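Local coordinates for protein formiminoglutamase (Trypanosoma cruzi, PDB 4MYK) that catalyses the hydrolysis of N-formimino-L-glutamate to L-glutamate and formamide, as a manganese-dependent enzyme with an arginase-like fold, at residues F22-E27 with H80-D85; P38-C43 with G51-P56; P137-V142 with G177-E182. The protein carries 1 engineered substitution. All coordinates share one frame; numbering follows the deposited sequence.

Interaction 1. Residues F22-E27 with H80-D85; sequences FSAQRE and HLKLYD
Phe-22 lies across Leu-83 at the start of strand 83-88, the outermost strand on one side of the parallel sheet in this arginase/deacetylase alpha/beta fold. Followed outward, the phenylalanine begins with CB 3.9 Å from Leu-83 O. CG is anti to the carbonyl carbon (chi1 -73°), beside the backbone N, and the ring beyond it is met by Leu-83. Phe-22 CD2 stands 3.4 Å from Leu-83 O, and the next atom, Phe-22 CE2, is 3.6 Å from Leu-83 CB. CZ shares that CB with CE2, while Phe-22 CE1 reaches the methyl Leu-83 CD2 at 3.7 Å. Leu-83 CB is therefore over the ring centre, 10° off the ring normal, a CH-pi contact, and Asp-85 N lies at the edge in the ring plane. The backbone joins in: Phe-22 CA is 3.3 Å from Leu-83 O, with an angle of 166° at the hydrogen. No direct hydrogen bond joins the segments, but one water donates to both Ala-24 O (2.6 Å) and Leu-83 O (2.8 Å).

A second ring is packed further along: Glu-27 crosses the Tyr-84 side chain at about a right angle, its CA and CB above one ring face, while its carboxylate pairs with Lys-104 and Arg-111. At the edge of that tyrosine, in the ring plane, Ala-24 O sits 3.4 Å from Tyr-84 CD2.

Interaction 2. Residues P38-C43 with G51-P56; sequences PYDEGC and GAKKGP
Asp-40 and Lys-53 cross obliquely, and Asp-40 OD2 is the focus of the contact, accepting two backbone N-H groups. Lys-53 N, at 3.1 Å from Asp-40 OD2, meets that oxygen nearly along its C-O axis, whereas Gly-51 N, at 3.3 Å, comes from above the carboxylate plane, 41° out of it. Together they tie the loop to Gly-51 and the 3-10 turn 52-54. Lys-53 CG takes the crowded position between its backbone N and carbonyl carbon (chi1 77°). CG and CD of Lys-53 both pass 3.6 Å from Asp-40 OD2, yet NZ ends 4.1 Å from that oxygen, beyond a salt bridge; a water links Asp-40 OD1 to Lys-53 NZ.

Proline and lysine carbons also pack on backbone atoms: Pro-38 O is 3.2 Å from Lys-53 CB, and Pro-38 CB 3.2 Å from Lys-53 O. Pro-38 CB meets Pro-56 CG at 4.2 Å.

In the arginase fold the contact joins the loop after strand 32-37 to the turn leading into helix 55-63, the Ala-52 side chain lying about 11 Å from a bound manganese ion. Cys-43 is disulfide-bonded to Cys-250, Pro-38 and Pro-56 touch Asp-88 of strand 83-88, and Tyr-39 packs on helix 94-110.

Interaction 3. Residues P137-V142 with G177-E182; sequences PGDVGV and GKRFVE
The guanidinium of Arg-179 has Val-140 O over one face, 3.4 Å above the plane and offset toward the rim, and Asp-139 at its edge. The edge contact is a salt bridge: Arg-179 NH1 donates to Asp-139 OD1 at 2.7 Å, a fairly straight bond (164° at the hydrogen) taken on the anti lone pair of OD1. The carboxylate and guanidinium planes are 84° apart, in keeping with a one-oxygen bond and not a flat, two-pronged pairing. A weak bond from Arg-179 NH2 to Asp-139 O (3.0 Å) adds to the grip. The bend at chi3 (62°) sets NE, which donates to Thr-227 O. The other flat group, the Phe-180 ring, meets Val-142 obliquely: its CD1 is 3.5 Å from Val-142 O and 4.0 Å from Val-142 CG1.

Between these groups the backbones pair in parallel. Val-142 N donates to Arg-179 O and Val-181 N to Val-142 O, both at 3.0 Å, so the two bonds of Val-142 reach the residues flanking Phe-180. Phe-180 CA also points its hydrogen at Val-142 O, 3.3 Å away. Val-142 and Phe-180 lie on the same side of the sheet, against Phe-175 and helix 165-170. This is the strand pairing of a beta-alpha-beta unit in the arginase fold; just beyond strand 141-145 comes Asp-146, a ligand of both manganese ions.

How the interactions relate
From the N terminus, the loop 22-27 leads into strand 32-37, whose following loop forms interaction 2 with 51-56, closing a short excursion of seven residues, 44-50, at the entry to helix 55-63. Only later does 80-85 return to complete interaction 1, so the smaller closure lies wholly within the larger one. The two do not touch, their nearest atoms being about 7 Å apart. Interaction 3 follows in series, between 137-142 and 177-182. Interactions 1 and 3 reach the same parallel sheet with centres 30 Å apart: the first packs a loop on one outermost strand, 83-88, the third pairs strands 141-145 and 180-185. Interactions 2 and 3 come within about 12 Å at their nearest atoms.

Interaction 1. Residues F22-E27 with H80-D85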
ATOM      1  N   PHE A  22      29.447  11.556   7.653  1.00 26.32           N
ATOM      2  CA  PHE A  22      29.572  12.899   8.223  1.00 22.96           C
ATOM      3  C   PHE A  22      30.918  13.081   8.934  1.00 24.48           C
ATOM      4  O   PHE A  22      30.980  13.376  10.126  1.00 23.90           O
ATOM      5  CB  PHE A  22      28.416  13.167   9.186  1.00 23.16           C
ATOM      6  CG  PHE A  22      27.098  13.400   8.499  1.00 21.15           C
ATOM      7  CD1 PHE A  22      26.260  12.338   8.207  1.00 21.14           C
ATOM      8  CD2 PHE A  22      26.699  14.684   8.144  1.00 20.00           C
ATOM      9  CE1 PHE A  22      25.039  12.551   7.568  1.00 22.59           C
ATOM     10  CE2 PHE A  22      25.490  14.905   7.509  1.00 21.23           C
ATOM     11  CZ  PHE A  22      24.659  13.837   7.215  1.00 21.89           C
ATOM     12  N   SER A  23      31.990  12.895   8.175  1.00 28.47           N
ATOM     13  CA  SER A  23      33.355  12.961   8.683  1.00 29.11           C
ATOM     14  C   SER A  23      34.029  14.265   8.240  1.00 33.26           C
ATOM     15  O   SER A  23      35.144  14.578   8.659  1.00 40.62           O
ATOM     16  CB  SER A  23      34.146  11.761   8.169  1.00 26.77           C
ATOM     17  OG  SER A  23      34.095  11.702   6.753  1.00 30.15           O
ATOM     18  N   ALA A  24      33.341  15.014   7.384  1.00 32.76           N
ATOM     19  CA  ALA A  24      33.798  16.322   6.951  1.00 36.78           C
ATOM     20  C   ALA A  24      33.747  17.291   8.129  1.00 38.56           C
ATOM     21  O   ALA A  24      32.678  17.561   8.667  1.00 41.38           O
ATOM     22  CB  ALA A  24      32.926  16.829   5.792  1.00 31.57           C
ATOM     23  N   GLN A  25      34.900  17.804   8.543  1.00 40.03           N
ATOM     24  CA  GLN A  25      34.933  18.744   9.660  1.00 40.29           C
ATOM     25  C   GLN A  25      34.433  20.119   9.236  1.00 37.22           C
ATOM     26  O   GLN A  25      33.688  20.766   9.972  1.00 36.49           O
ATOM     27  CB  GLN A  25      36.345  18.852  10.246  1.00 44.15           C
ATOM     28  CG  GLN A  25      36.840  17.589  10.956  1.00 52.81           C
ATOM     29  CD  GLN A  25      36.484  17.545  12.444  1.00 57.51           C
ATOM     30  OE1 GLN A  25      37.170  16.890  13.233  1.00 59.64           O
ATOM     31  NE2 GLN A  25      35.417  18.247  12.832  1.00 49.64           N
ATOM     32  N   ARG A  26      34.857  20.553   8.048  1.00 36.27           N
ATOM     33  CA  ARG A  26      34.431  21.828   7.466  1.00 39.00           C
ATOM     34  C   ARG A  26      33.508  21.598   6.276  1.00 35.85           C
ATOM     35  O   ARG A  26      33.825  20.830   5.365  1.00 33.65           O
ATOM     36  CB  ARG A  26      35.633  22.673   7.015  1.00 37.41           C
ATOM     37  CG  ARG A  26      35.727  24.050   7.693  1.00 41.19           C
ATOM     38  CD  ARG A  26      36.252  25.166   6.758  1.00 43.98           C
ATOM     39  NE  ARG A  26      37.707  25.163   6.553  1.00 46.30           N
ATOM     40  CZ  ARG A  26      38.592  25.816   7.309  1.00 44.91           C
ATOM     41  NH1 ARG A  26      38.197  26.540   8.351  1.00 41.69           N
ATOM     42  NH2 ARG A  26      39.888  25.747   7.019  1.00 38.84           N
ATOM     43  N   GLU A  27      32.368  22.277   6.297  1.00 33.10           N
ATOM     44  CA  GLU A  27      31.398  22.216   5.214  1.00 29.62           C
ATOM     45  C   GLU A  27      32.056  22.226   3.839  1.00 31.65           C
ATOM     46  O   GLU A  27      31.586  21.554   2.913  1.00 27.56           O
ATOM     47  CB  GLU A  27      30.428  23.391   5.323  1.00 27.09           C
ATOM     48  CG  GLU A  27      29.275  23.313   4.344  1.00 24.52           C
ATOM     49  CD  GLU A  27      28.420  24.565   4.348  1.00 25.10           C
ATOM     50  OE1 GLU A  27      28.306  25.201   5.420  1.00 25.99           O
ATOM     51  OE2 GLU A  27      27.856  24.902   3.280  1.00 23.99           O
ATOM     52  N   HIS A  80      33.258   6.528   0.477  1.00 25.01           N
ATOM     53  CA  HIS A  80      34.208   7.596   0.154  1.00 31.31           C
ATOM     54  C   HIS A  80      33.626   9.020   0.203  1.00 31.09           C
ATOM     55  O   HIS A  80      34.375   9.995   0.178  1.00 32.89           O
ATOM     56  CB  HIS A  80      34.881   7.334  -1.204  1.00 33.75           C
ATOM     57  CG  HIS A  80      34.048   7.724  -2.383  1.00 35.38           C
ATOM     58  ND1 HIS A  80      33.219   6.837  -3.040  1.00 33.45           N
ATOM     59  CD2 HIS A  80      33.920   8.904  -3.034  1.00 32.20           C
ATOM     60  CE1 HIS A  80      32.615   7.456  -4.038  1.00 32.00           C
ATOM     61  NE2 HIS A  80      33.020   8.714  -4.054  1.00 31.28           N
ATOM     62  N   LEU A  81      32.301   9.142   0.268  1.00 25.61           N
ATOM     63  CA  LEU A  81      31.663  10.453   0.238  1.00 22.29           C
ATOM     64  C   LEU A  81      31.708  11.083   1.615  1.00 24.81           C
ATOM     65  O   LEU A  81      31.745  10.380   2.623  1.00 25.75           O
ATOM     66  CB  LEU A  81      30.206  10.344  -0.216  1.00 22.67           C
ATOM     67  CG  LEU A  81      29.895  10.103  -1.692  1.00 20.55           C
ATOM     68  CD1 LEU A  81      28.392   9.977  -1.910  1.00 20.00           C
ATOM     69  CD2 LEU A  81      30.462  11.214  -2.538  1.00 21.34           C
ATOM     70  N   LYS A  82      31.717  12.412   1.655  1.00 27.21           N
ATOM     71  CA  LYS A  82      31.589  13.141   2.912  1.00 29.21           C
ATOM     72  C   LYS A  82      30.337  13.987   2.880  1.00 24.25           C
ATOM     73  O   LYS A  82      30.106  14.730   1.930  1.00 22.09           O
ATOM     74  CB  LYS A  82      32.820  14.016   3.202  1.00 29.92           C
ATOM     75  CG  LYS A  82      34.031  13.233   3.694  1.00 26.86           C
ATOM     76  CD  LYS A  82      35.256  14.109   3.752  1.00 27.19           C
ATOM     77  CE  LYS A  82      35.358  14.966   2.505  1.00 33.73           C
ATOM     78  NZ  LYS A  82      35.116  14.202   1.233  1.00 35.49           N
ATOM     79  N   LEU A  83      29.527  13.839   3.924  1.00 23.71           N
ATOM     80  CA  LEU A  83      28.314  14.618   4.095  1.00 21.64           C
ATOM     81  C   LEU A  83      28.528  15.658   5.177  1.00 23.64           C
ATOM     82  O   LEU A  83      29.320  15.459   6.099  1.00 25.02           O
ATOM     83  CB  LEU A  83      27.153  13.713   4.505  1.00 24.82           C
ATOM     84  CG  LEU A  83      26.306  13.046   3.428  1.00 24.99           C
ATOM     85  CD1 LEU A  83      27.140  12.709   2.201  1.00 22.37           C
ATOM     86  CD2 LEU A  83      25.637  11.807   4.005  1.00 22.84           C
ATOM     87  N   TYR A  84      27.807  16.765   5.071  1.00 26.76           N
ATOM     88  CA  TYR A  84      27.822  17.787   6.113  1.00 23.54           C
ATOM     89  C   TYR A  84      26.427  18.330   6.281  1.00 19.93           C
ATOM     90  O   TYR A  84      25.717  18.557   5.304  1.00 20.94           O
ATOM     91  CB  TYR A  84      28.785  18.923   5.773  1.00 19.30           C
ATOM     92  CG  TYR A  84      29.058  19.851   6.926  1.00 26.00           C
ATOM     93  CD1 TYR A  84      28.312  21.016   7.102  1.00 25.65           C
ATOM     94  CD2 TYR A  84      30.065  19.572   7.846  1.00 29.25           C
ATOM     95  CE1 TYR A  84      28.568  21.883   8.163  1.00 24.21           C
ATOM     96  CE2 TYR A  84      30.326  20.431   8.907  1.00 29.25           C
ATOM     97  CZ  TYR A  84      29.574  21.583   9.057  1.00 28.43           C
ATOM     98  OH  TYR A  84      29.825  22.435  10.108  1.00 33.22           O
ATOM     99  N   ASP A  85      26.043  18.525   7.532  1.00 23.16           N
ATOM    100  CA  ASP A  85      24.718  19.006   7.873  1.00 18.81           C
ATOM    101  C   ASP A  85      24.873  20.455   8.302  1.00 17.68           C
ATOM    102  O   ASP A  85      25.321  20.738   9.414  1.00 21.61           O
ATOM    103  CB  ASP A  85      24.165  18.136   9.000  1.00 18.35           C
ATOM    104  CG  ASP A  85      22.736  18.452   9.345  1.00 23.89           C
ATOM    105  OD1 ASP A  85      22.192  19.452   8.836  1.00 24.14           O
ATOM    106  OD2 ASP A  85      22.157  17.701  10.154  1.00 27.45           O
TER
HETATM  107  O   HOH W   1      33.787  10.233   4.776  1.00 28.83           O
HETATM  108  O   HOH W   2      30.418  16.232   8.585  1.00 24.81           O

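Interaction 2. Residues P38-C43 with G51-P56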
ATOM      1  N   PRO A  38      12.659  24.501   7.928  1.00 19.22           N
ATOM      2  CA  PRO A  38      11.526  24.166   8.795  1.00 17.75           C
ATOM      3  C   PRO A  38      10.380  25.185   8.702  1.00 19.96           C
ATOM      4  O   PRO A  38      10.088  25.863   9.687  1.00 20.20           O
ATOM      5  CB  PRO A  38      12.143  24.200  10.202  1.00 19.53           C
ATOM      6  CG  PRO A  38      13.558  24.745  10.045  1.00 19.35           C
ATOM      7  CD  PRO A  38      13.686  25.262   8.655  1.00 18.62           C
ATOM      8  N   TYR A  39       9.743  25.290   7.535  1.00 18.85           N
ATOM      9  CA  TYR A  39       8.611  26.192   7.353  1.00 20.39           C
ATOM     10  C   TYR A  39       7.463  25.499   6.632  1.00 21.17           C
ATOM     11  O   TYR A  39       7.678  24.706   5.725  1.00 19.53           O
ATOM     12  CB  TYR A  39       9.034  27.467   6.617  1.00 23.54           C
ATOM     13  CG  TYR A  39      10.094  28.230   7.371  1.00 22.80           C
ATOM     14  CD1 TYR A  39       9.750  29.193   8.310  1.00 25.97           C
ATOM     15  CD2 TYR A  39      11.445  27.963   7.167  1.00 21.73           C
ATOM     16  CE1 TYR A  39      10.731  29.877   9.019  1.00 31.39           C
ATOM     17  CE2 TYR A  39      12.436  28.643   7.868  1.00 23.72           C
ATOM     18  CZ  TYR A  39      12.074  29.597   8.790  1.00 31.58           C
ATOM     19  OH  TYR A  39      13.054  30.269   9.482  1.00 33.55           O
ATOM     20  N   ASP A  40       6.247  25.820   7.045  1.00 17.26           N
ATOM     21  CA  ASP A  40       5.048  25.131   6.592  1.00 19.96           C
ATOM     22  C   ASP A  40       4.694  25.380   5.140  1.00 21.04           C
ATOM     23  O   ASP A  40       4.221  24.484   4.452  1.00 21.91           O
ATOM     24  CB  ASP A  40       3.842  25.576   7.435  1.00 25.18           C
ATOM     25  CG  ASP A  40       3.582  24.674   8.626  1.00 26.94           C
ATOM     26  OD1 ASP A  40       2.524  24.850   9.263  1.00 29.45           O
ATOM     27  OD2 ASP A  40       4.418  23.790   8.924  1.00 23.03           O
ATOM     28  N   GLU A  41       4.889  26.614   4.692  1.00 20.31           N
ATOM     29  CA  GLU A  41       4.226  27.112   3.484  1.00 23.16           C
ATOM     30  C   GLU A  41       4.389  26.283   2.202  1.00 18.90           C
ATOM     31  O   GLU A  41       5.497  25.994   1.749  1.00 19.64           O
ATOM     32  CB  GLU A  41       4.586  28.577   3.243  1.00 22.84           C
ATOM     33  CG  GLU A  41       4.002  29.527   4.285  1.00 27.57           C
ATOM     34  CD  GLU A  41       4.762  29.533   5.618  1.00 28.72           C
ATOM     35  OE1 GLU A  41       5.843  28.910   5.698  1.00 29.26           O
ATOM     36  OE2 GLU A  41       4.275  30.174   6.583  1.00 29.06           O
ATOM     37  N   GLY A  42       3.247  25.922   1.626  1.00 21.07           N
ATOM     38  CA  GLY A  42       3.185  25.119   0.423  1.00 19.01           C
ATOM     39  C   GLY A  42       1.778  24.580   0.289  1.00 21.95           C
ATOM     40  O   GLY A  42       0.821  25.342   0.213  1.00 21.91           O
ATOM     41  N   CYS A  43       1.648  23.259   0.296  1.00 23.04           N
ATOM     42  CA  CYS A  43       0.354  22.615   0.072  1.00 26.50           C
ATOM     43  C   CYS A  43      -0.635  22.775   1.238  1.00 25.54           C
ATOM     44  O   CYS A  43      -1.841  22.553   1.074  1.00 26.97           O
ATOM     45  CB  CYS A  43       0.541  21.135  -0.283  1.00 24.27           C
ATOM     46  SG  CYS A  43      -0.847  20.446  -1.176  1.00 26.15           S
ATOM     47  N   GLY A  51       2.370  21.363   9.617  1.00 20.32           N
ATOM     48  CA  GLY A  51       3.304  20.391  10.167  1.00 21.65           C
ATOM     49  C   GLY A  51       4.586  20.122   9.389  1.00 18.04           C
ATOM     50  O   GLY A  51       5.505  19.495   9.922  1.00 15.27           O
ATOM     51  N   ALA A  52       4.651  20.584   8.142  1.00 14.82           N
ATOM     52  CA  ALA A  52       5.822  20.342   7.300  1.00 15.40           C
ATOM     53  C   ALA A  52       7.091  20.976   7.870  1.00 16.03           C
ATOM     54  O   ALA A  52       8.211  20.561   7.559  1.00 17.04           O
ATOM     55  CB  ALA A  52       5.576  20.831   5.877  1.00 16.84           C
ATOM     56  N   LYS A  53       6.919  21.989   8.707  1.00 17.33           N
ATOM     57  CA  LYS A  53       8.064  22.615   9.345  1.00 18.43           C
ATOM     58  C   LYS A  53       8.785  21.641  10.288  1.00 17.87           C
ATOM     59  O   LYS A  53       9.919  21.887  10.692  1.00 20.36           O
ATOM     60  CB  LYS A  53       7.630  23.861  10.109  1.00 20.92           C
ATOM     61  CG  LYS A  53       6.963  23.538  11.425  1.00 22.36           C
ATOM     62  CD  LYS A  53       6.121  24.684  11.924  1.00 26.33           C
ATOM     63  CE  LYS A  53       5.308  24.226  13.120  1.00 27.63           C
ATOM     64  NZ  LYS A  53       4.729  22.860  12.905  1.00 24.25           N
ATOM     65  N   LYS A  54       8.119  20.543  10.644  1.00 18.25           N
ATOM     66  CA  LYS A  54       8.714  19.515  11.503  1.00 18.26           C
ATOM     67  C   LYS A  54       9.455  18.420  10.711  1.00 16.13           C
ATOM     68  O   LYS A  54      10.156  17.594  11.292  1.00 18.96           O
ATOM     69  CB  LYS A  54       7.646  18.907  12.417  1.00 20.74           C
ATOM     70  CG  LYS A  54       7.002  19.930  13.356  1.00 23.03           C
ATOM     71  CD  LYS A  54       7.315  19.628  14.818  1.00 25.40           C
ATOM     72  CE  LYS A  54       6.856  20.757  15.746  1.00 35.96           C
ATOM     73  NZ  LYS A  54       5.380  20.988  15.776  1.00 27.27           N
ATOM     74  N   GLY A  55       9.305  18.442   9.388  1.00 16.17           N
ATOM     75  CA  GLY A  55       9.984  17.514   8.505  1.00 17.54           C
ATOM     76  C   GLY A  55      11.494  17.432   8.687  1.00 17.51           C
ATOM     77  O   GLY A  55      12.054  16.337   8.785  1.00 16.28           O
ATOM     78  N   PRO A  56      12.177  18.587   8.716  1.00 19.34           N
ATOM     79  CA  PRO A  56      13.635  18.547   8.904  1.00 16.82           C
ATOM     80  C   PRO A  56      14.097  17.828  10.183  1.00 17.43           C
ATOM     81  O   PRO A  56      15.128  17.159  10.146  1.00 18.37           O
ATOM     82  CB  PRO A  56      14.019  20.030   8.928  1.00 17.80           C
ATOM     83  CG  PRO A  56      12.968  20.692   8.088  1.00 16.40           C
ATOM     84  CD  PRO A  56      11.698  19.949   8.416  1.00 17.52           C
TER
HETATM   85  O   HOH W   3       2.557  24.007  11.668  1.00 29.97           O

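Interaction 3. Residues P137-V142 with G177-E182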
ATOM      1  N   PRO A 137      23.882  30.921 -14.997  1.00 25.95           N
ATOM      2  CA  PRO A 137      23.175  31.933 -15.784  1.00 22.70           C
ATOM      3  C   PRO A 137      22.637  31.398 -17.108  1.00 21.81           C
ATOM      4  O   PRO A 137      23.411  31.093 -18.018  1.00 21.64           O
ATOM      5  CB  PRO A 137      24.258  32.972 -16.043  1.00 26.12           C
ATOM      6  CG  PRO A 137      25.136  32.879 -14.832  1.00 24.71           C
ATOM      7  CD  PRO A 137      25.151  31.432 -14.446  1.00 22.73           C
ATOM      8  N   GLY A 138      21.312  31.283 -17.193  1.00 25.76           N
ATOM      9  CA  GLY A 138      20.619  30.933 -18.423  1.00 24.84           C
ATOM     10  C   GLY A 138      20.698  29.481 -18.854  1.00 25.68           C
ATOM     11  O   GLY A 138      20.105  29.103 -19.860  1.00 26.91           O
ATOM     12  N   ASP A 139      21.417  28.663 -18.092  1.00 26.68           N
ATOM     13  CA  ASP A 139      21.639  27.264 -18.464  1.00 25.41           C
ATOM     14  C   ASP A 139      21.096  26.273 -17.422  1.00 25.46           C
ATOM     15  O   ASP A 139      21.724  25.241 -17.157  1.00 23.51           O
ATOM     16  CB  ASP A 139      23.134  27.006 -18.698  1.00 23.05           C
ATOM     17  CG  ASP A 139      23.388  25.845 -19.641  1.00 22.30           C
ATOM     18  OD1 ASP A 139      22.441  25.354 -20.288  1.00 20.21           O
ATOM     19  OD2 ASP A 139      24.554  25.430 -19.746  1.00 29.46           O
ATOM     20  N   VAL A 140      19.938  26.580 -16.843  1.00 18.61           N
ATOM     21  CA  VAL A 140      19.377  25.740 -15.796  1.00 20.05           C
ATOM     22  C   VAL A 140      18.176  24.938 -16.294  1.00 19.37           C
ATOM     23  O   VAL A 140      17.349  25.443 -17.052  1.00 20.23           O
ATOM     24  CB  VAL A 140      18.948  26.580 -14.572  1.00 21.13           C
ATOM     25  CG1 VAL A 140      18.264  25.703 -13.524  1.00 17.93           C
ATOM     26  CG2 VAL A 140      20.139  27.302 -13.979  1.00 21.60           C
ATOM     27  N   GLY A 141      18.108  23.681 -15.867  1.00 17.58           N
ATOM     28  CA  GLY A 141      16.933  22.851 -16.053  1.00 19.81           C
ATOM     29  C   GLY A 141      16.258  22.556 -14.718  1.00 16.02           C
ATOM     30  O   GLY A 141      16.902  22.545 -13.675  1.00 18.99           O
ATOM     31  N   VAL A 142      14.952  22.327 -14.748  1.00 17.76           N
ATOM     32  CA  VAL A 142      14.191  22.080 -13.521  1.00 18.76           C
ATOM     33  C   VAL A 142      13.140  20.977 -13.707  1.00 17.33           C
ATOM     34  O   VAL A 142      12.371  20.993 -14.672  1.00 16.82           O
ATOM     35  CB  VAL A 142      13.498  23.379 -12.997  1.00 15.89           C
ATOM     36  CG1 VAL A 142      12.672  23.101 -11.715  1.00 19.68           C
ATOM     37  CG2 VAL A 142      14.518  24.481 -12.760  1.00 11.72           C
ATOM     38  N   GLY A 177      11.613  27.679 -20.272  1.00 24.58           N
ATOM     39  CA  GLY A 177      10.541  26.735 -20.015  1.00 19.42           C
ATOM     40  C   GLY A 177      10.625  25.416 -20.759  1.00 18.16           C
ATOM     41  O   GLY A 177      10.071  24.428 -20.299  1.00 19.18           O
ATOM     42  N   LYS A 178      11.295  25.390 -21.907  1.00 18.47           N
ATOM     43  CA  LYS A 178      11.499  24.136 -22.621  1.00 20.10           C
ATOM     44  C   LYS A 178      12.282  23.173 -21.750  1.00 17.63           C
ATOM     45  O   LYS A 178      12.383  21.991 -22.056  1.00 19.04           O
ATOM     46  CB  LYS A 178      12.269  24.348 -23.920  1.00 21.42           C
ATOM     47  CG  LYS A 178      11.729  25.427 -24.821  1.00 27.18           C
ATOM     48  CD  LYS A 178      12.582  25.521 -26.090  1.00 31.08           C
ATOM     49  CE  LYS A 178      12.774  26.977 -26.526  1.00 35.43           C
ATOM     50  NZ  LYS A 178      13.679  27.130 -27.702  1.00 32.50           N
ATOM     51  N   ARG A 179      12.853  23.686 -20.666  1.00 17.99           N
ATOM     52  CA  ARG A 179      13.662  22.851 -19.774  1.00 19.18           C
ATOM     53  C   ARG A 179      13.000  22.628 -18.415  1.00 16.09           C
ATOM     54  O   ARG A 179      13.659  22.334 -17.425  1.00 13.78           O
ATOM     55  CB  ARG A 179      15.076  23.415 -19.646  1.00 18.69           C
ATOM     56  CG  ARG A 179      15.852  23.271 -20.951  1.00 17.78           C
ATOM     57  CD  ARG A 179      17.176  23.993 -20.915  1.00 17.49           C
ATOM     58  NE  ARG A 179      18.065  23.461 -19.892  1.00 18.20           N
ATOM     59  CZ  ARG A 179      19.303  23.897 -19.697  1.00 18.63           C
ATOM     60  NH1 ARG A 179      19.785  24.867 -20.462  1.00 21.98           N
ATOM     61  NH2 ARG A 179      20.056  23.366 -18.746  1.00 20.04           N
ATOM     62  N   PHE A 180      11.676  22.749 -18.405  1.00 20.15           N
ATOM     63  CA  PHE A 180      10.889  22.510 -17.203  1.00 18.82           C
ATOM     64  C   PHE A 180       9.930  21.333 -17.364  1.00 17.80           C
ATOM     65  O   PHE A 180       9.139  21.276 -18.298  1.00 18.42           O
ATOM     66  CB  PHE A 180      10.139  23.773 -16.775  1.00 17.63           C
ATOM     67  CG  PHE A 180       9.218  23.558 -15.616  1.00 16.29           C
ATOM     68  CD1 PHE A 180       9.715  23.210 -14.377  1.00 17.00           C
ATOM     69  CD2 PHE A 180       7.854  23.710 -15.763  1.00 19.26           C
ATOM     70  CE1 PHE A 180       8.861  23.007 -13.307  1.00 18.26           C
ATOM     71  CE2 PHE A 180       7.000  23.510 -14.692  1.00 19.37           C
ATOM     72  CZ  PHE A 180       7.505  23.162 -13.467  1.00 13.92           C
ATOM     73  N   VAL A 181      10.016  20.387 -16.440  1.00 18.62           N
ATOM     74  CA  VAL A 181       9.141  19.225 -16.469  1.00 19.08           C
ATOM     75  C   VAL A 181       8.343  19.085 -15.168  1.00 17.93           C
ATOM     76  O   VAL A 181       8.893  19.162 -14.070  1.00 16.65           O
ATOM     77  CB  VAL A 181       9.924  17.927 -16.750  1.00 19.23           C
ATOM     78  CG1 VAL A 181       8.992  16.728 -16.706  1.00 16.06           C
ATOM     79  CG2 VAL A 181      10.628  18.018 -18.091  1.00 17.64           C
ATOM     80  N   GLU A 182       7.034  18.912 -15.319  1.00 18.18           N
ATOM     81  CA  GLU A 182       6.158  18.513 -14.229  1.00 19.54           C
ATOM     82  C   GLU A 182       6.086  17.002 -14.302  1.00 17.26           C
ATOM     83  O   GLU A 182       5.633  16.450 -15.300  1.00 17.23           O
ATOM     84  CB  GLU A 182       4.761  19.102 -14.414  1.00 20.99           C
ATOM     85  CG  GLU A 182       4.708  20.625 -14.418  1.00 20.93           C
ATOM     86  CD  GLU A 182       4.650  21.232 -13.023  1.00 22.78           C
ATOM     87  OE1 GLU A 182       5.061  20.574 -12.050  1.00 18.39           O
ATOM     88  OE2 GLU A 182       4.189  22.386 -12.898  1.00 30.03           O
TER